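Local coordinates for putative sporulation-specific glycosylase ydhD (Bacillus subtilis subsp. subtilis str. 168, PDB 3CZ8), which is a putative sporulation-specific glycosylase of glycosyl hydrolase family 18, probably hydrolysing glycosidic bonds in polysaccharides, at residues T199-T204 with S289-I294. The protein carries 1 engineered substitution. Numbering follows the deposited sequence.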
loop_
_atom_site.group_PDB
_atom_site.type_symbol
_atom_site.label_atom_id
_atom_site.label_comp_id
_atom_site.label_asym_id
_atom_site.label_seq_id
_atom_site.Cartn_x
_atom_site.Cartn_y
_atom_site.Cartn_z
ATOM N N THR A 199 2.472 -18.759 -18.053
ATOM C CA THR A 199 1.797 -19.780 -18.839
ATOM C C THR A 199 0.288 -19.526 -18.893
ATOM O O THR A 199 -0.327 -19.629 -19.953
ATOM C CB THR A 199 2.092 -21.199 -18.281
ATOM O OG1 THR A 199 1.848 -21.228 -16.868
ATOM C CG2 THR A 199 3.544 -21.587 -18.536
ATOM N N GLU A 200 -0.299 -19.164 -17.757
ATOM C CA GLU A 200 -1.731 -18.888 -17.706
ATOM C C GLU A 200 -2.097 -17.503 -18.260
ATOM O O GLU A 200 -3.214 -17.301 -18.740
ATOM C CB GLU A 200 -2.271 -19.085 -16.288
ATOM C CG GLU A 200 -2.183 -20.513 -15.756
ATOM C CD GLU A 200 -2.902 -21.540 -16.629
ATOM O OE1 GLU A 200 -4.077 -21.313 -17.004
ATOM O OE2 GLU A 200 -2.286 -22.585 -16.929
ATOM N N ILE A 201 -1.155 -16.563 -18.185
ATOM C CA ILE A 201 -1.306 -15.229 -18.773
ATOM C C ILE A 201 -1.351 -15.344 -20.298
ATOM O O ILE A 201 -2.192 -14.714 -20.950
ATOM C CB ILE A 201 -0.165 -14.270 -18.304
ATOM C CG1 ILE A 201 -0.330 -13.930 -16.820
ATOM C CG2 ILE A 201 -0.122 -12.971 -19.123
ATOM C CD1 ILE A 201 0.906 -13.325 -16.212
ATOM N N ARG A 202 -0.448 -16.164 -20.839
ATOM C CA ARG A 202 -0.402 -16.524 -22.262
ATOM C C ARG A 202 -1.756 -17.035 -22.748
ATOM O O ARG A 202 -2.302 -16.518 -23.722
ATOM C CB ARG A 202 0.668 -17.599 -22.489
ATOM C CG ARG A 202 0.754 -18.160 -23.910
ATOM C CD ARG A 202 1.835 -17.471 -24.717
ATOM N NE ARG A 202 3.145 -17.603 -24.084
ATOM C CZ ARG A 202 4.203 -16.850 -24.372
ATOM N NH1 ARG A 202 4.120 -15.893 -25.294
ATOM N NH2 ARG A 202 5.347 -17.053 -23.727
ATOM N N ARG A 203 -2.285 -18.039 -22.046
ATOM C CA ARG A 203 -3.592 -18.628 -22.339
ATOM C C ARG A 203 -4.737 -17.622 -22.240
ATOM O O ARG A 203 -5.640 -17.638 -23.076
ATOM C CB ARG A 203 -3.867 -19.813 -21.414
ATOM C CG ARG A 203 -3.180 -21.103 -21.809
ATOM C CD ARG A 203 -3.254 -22.115 -20.677
ATOM N NE ARG A 203 -2.581 -23.369 -21.012
ATOM C CZ ARG A 203 -1.283 -23.612 -20.824
ATOM N NH1 ARG A 203 -0.487 -22.687 -20.299
ATOM N NH2 ARG A 203 -0.779 -24.790 -21.165
ATOM N N THR A 204 -4.688 -16.760 -21.220
ATOM C CA THR A 204 -5.686 -15.700 -21.016
ATOM C C THR A 204 -5.696 -14.731 -22.194
ATOM O O THR A 204 -6.762 -14.426 -22.734
ATOM C CB THR A 204 -5.438 -14.927 -19.693
ATOM O OG1 THR A 204 -5.482 -15.843 -18.593
ATOM C CG2 THR A 204 -6.489 -13.840 -19.475
ATOM N N SER A 289 8.822 -7.613 -15.617
ATOM C CA SER A 289 9.388 -7.354 -16.945
ATOM C C SER A 289 8.774 -8.271 -17.998
ATOM O O SER A 289 8.377 -7.805 -19.066
ATOM C CB SER A 289 10.909 -7.530 -16.946
ATOM O OG SER A 289 11.537 -6.495 -16.217
ATOM N N ARG A 290 8.692 -9.562 -17.672
ATOM C CA ARG A 290 8.104 -10.580 -18.547
ATOM C C ARG A 290 6.635 -10.323 -18.875
ATOM O O ARG A 290 6.161 -10.706 -19.943
ATOM C CB ARG A 290 8.269 -11.984 -17.944
ATOM C CG ARG A 290 9.633 -12.637 -18.195
ATOM C CD ARG A 290 9.863 -12.966 -19.677
ATOM N NE ARG A 290 8.991 -14.037 -20.162
ATOM C CZ ARG A 290 9.407 -15.240 -20.555
ATOM N NH1 ARG A 290 8.527 -16.139 -20.975
ATOM N NH2 ARG A 290 10.699 -15.551 -20.536
ATOM N N LYS A 291 5.924 -9.672 -17.956
ATOM C CA LYS A 291 4.531 -9.302 -18.175
ATOM C C LYS A 291 4.383 -8.128 -19.150
ATOM O O LYS A 291 3.486 -8.143 -19.995
ATOM C CB LYS A 291 3.837 -9.008 -16.844
ATOM C CG LYS A 291 3.464 -10.252 -16.066
ATOM C CD LYS A 291 3.287 -9.926 -14.604
ATOM C CE LYS A 291 2.690 -11.082 -13.826
ATOM N NZ LYS A 291 3.537 -12.316 -13.811
ATOM N N MET A 292 5.251 -7.119 -19.033
ATOM C CA MET A 292 5.306 -6.039 -20.023
ATOM C C MET A 292 5.783 -6.567 -21.386
ATOM O O MET A 292 5.345 -6.086 -22.428
ATOM C CB MET A 292 6.168 -4.865 -19.533
ATOM C CG MET A 292 6.222 -3.653 -20.484
ATOM S SD MET A 292 4.625 -3.047 -21.096
ATOM C CE MET A 292 4.373 -1.593 -20.104
ATOM N N GLN A 293 6.648 -7.577 -21.356
ATOM C CA GLN A 293 7.144 -8.243 -22.555
ATOM C C GLN A 293 6.047 -8.971 -23.338
ATOM O O GLN A 293 5.993 -8.852 -24.559
ATOM C CB GLN A 293 8.272 -9.213 -22.202
ATOM C CG GLN A 293 9.642 -8.563 -22.080
ATOM C CD GLN A 293 10.710 -9.542 -21.615
ATOM O OE1 GLN A 293 10.767 -10.687 -22.077
ATOM N NE2 GLN A 293 11.560 -9.098 -20.692
ATOM N N ILE A 294 5.174 -9.700 -22.638
ATOM C CA ILE A 294 4.063 -10.408 -23.290
ATOM C C ILE A 294 2.943 -9.459 -23.736
ATOM O O ILE A 294 2.171 -9.773 -24.646
ATOM C CB ILE A 294 3.525 -11.596 -22.436
ATOM C CG1 ILE A 294 2.865 -12.642 -23.340
ATOM C CG2 ILE A 294 2.593 -11.121 -21.316
ATOM C CD1 ILE A 294 2.623 -13.979 -22.692
#
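Ile294 points its CB at the helix of Ile201 and Arg202 and touches both their side chains, joining two outer helices of the family 18 TIM barrel. The segments 199-204 and 289-294, from helices 198-208 and 285-297, run at 21° to each other with axes 11.1 Å apart at closest approach. The two branches of Ile294 divide the work. CG1 lies anti to the backbone N (chi1 -155°). The extended chi2 (165°) then sets CD1 over one face of the Arg202 guanidinium, 3.5 Å above the plane and displaced toward the rim. CD1 is 3.6 Å from Arg202 NH1. CG2 turns instead to Ile201, meeting its CG2 at 4.0 Å. Arg202 folds over Ile294 by bending at chi2 and chi3, and its NH1 forms a salt bridge with Glu297, farther along the second helix. That carboxylate would probably help to offset the like charge of Arg290, whose NH1 is 4.3 Å from Arg202 NH2. An alanine in place of Arg202, keeping only the CB contact with Ile294 CD1, would probably leave Glu297 without this salt-bridge partner and CD1 without its guanidinium cover. On the other flank Ile201 and Lys291 cross at about a right angle. The ammonium of Lys291 is held by Ala196 O and Glu283, while the adjoining methylene packs on isoleucine: Ile201 CD1 lies 3.7 Å from Lys291 CE.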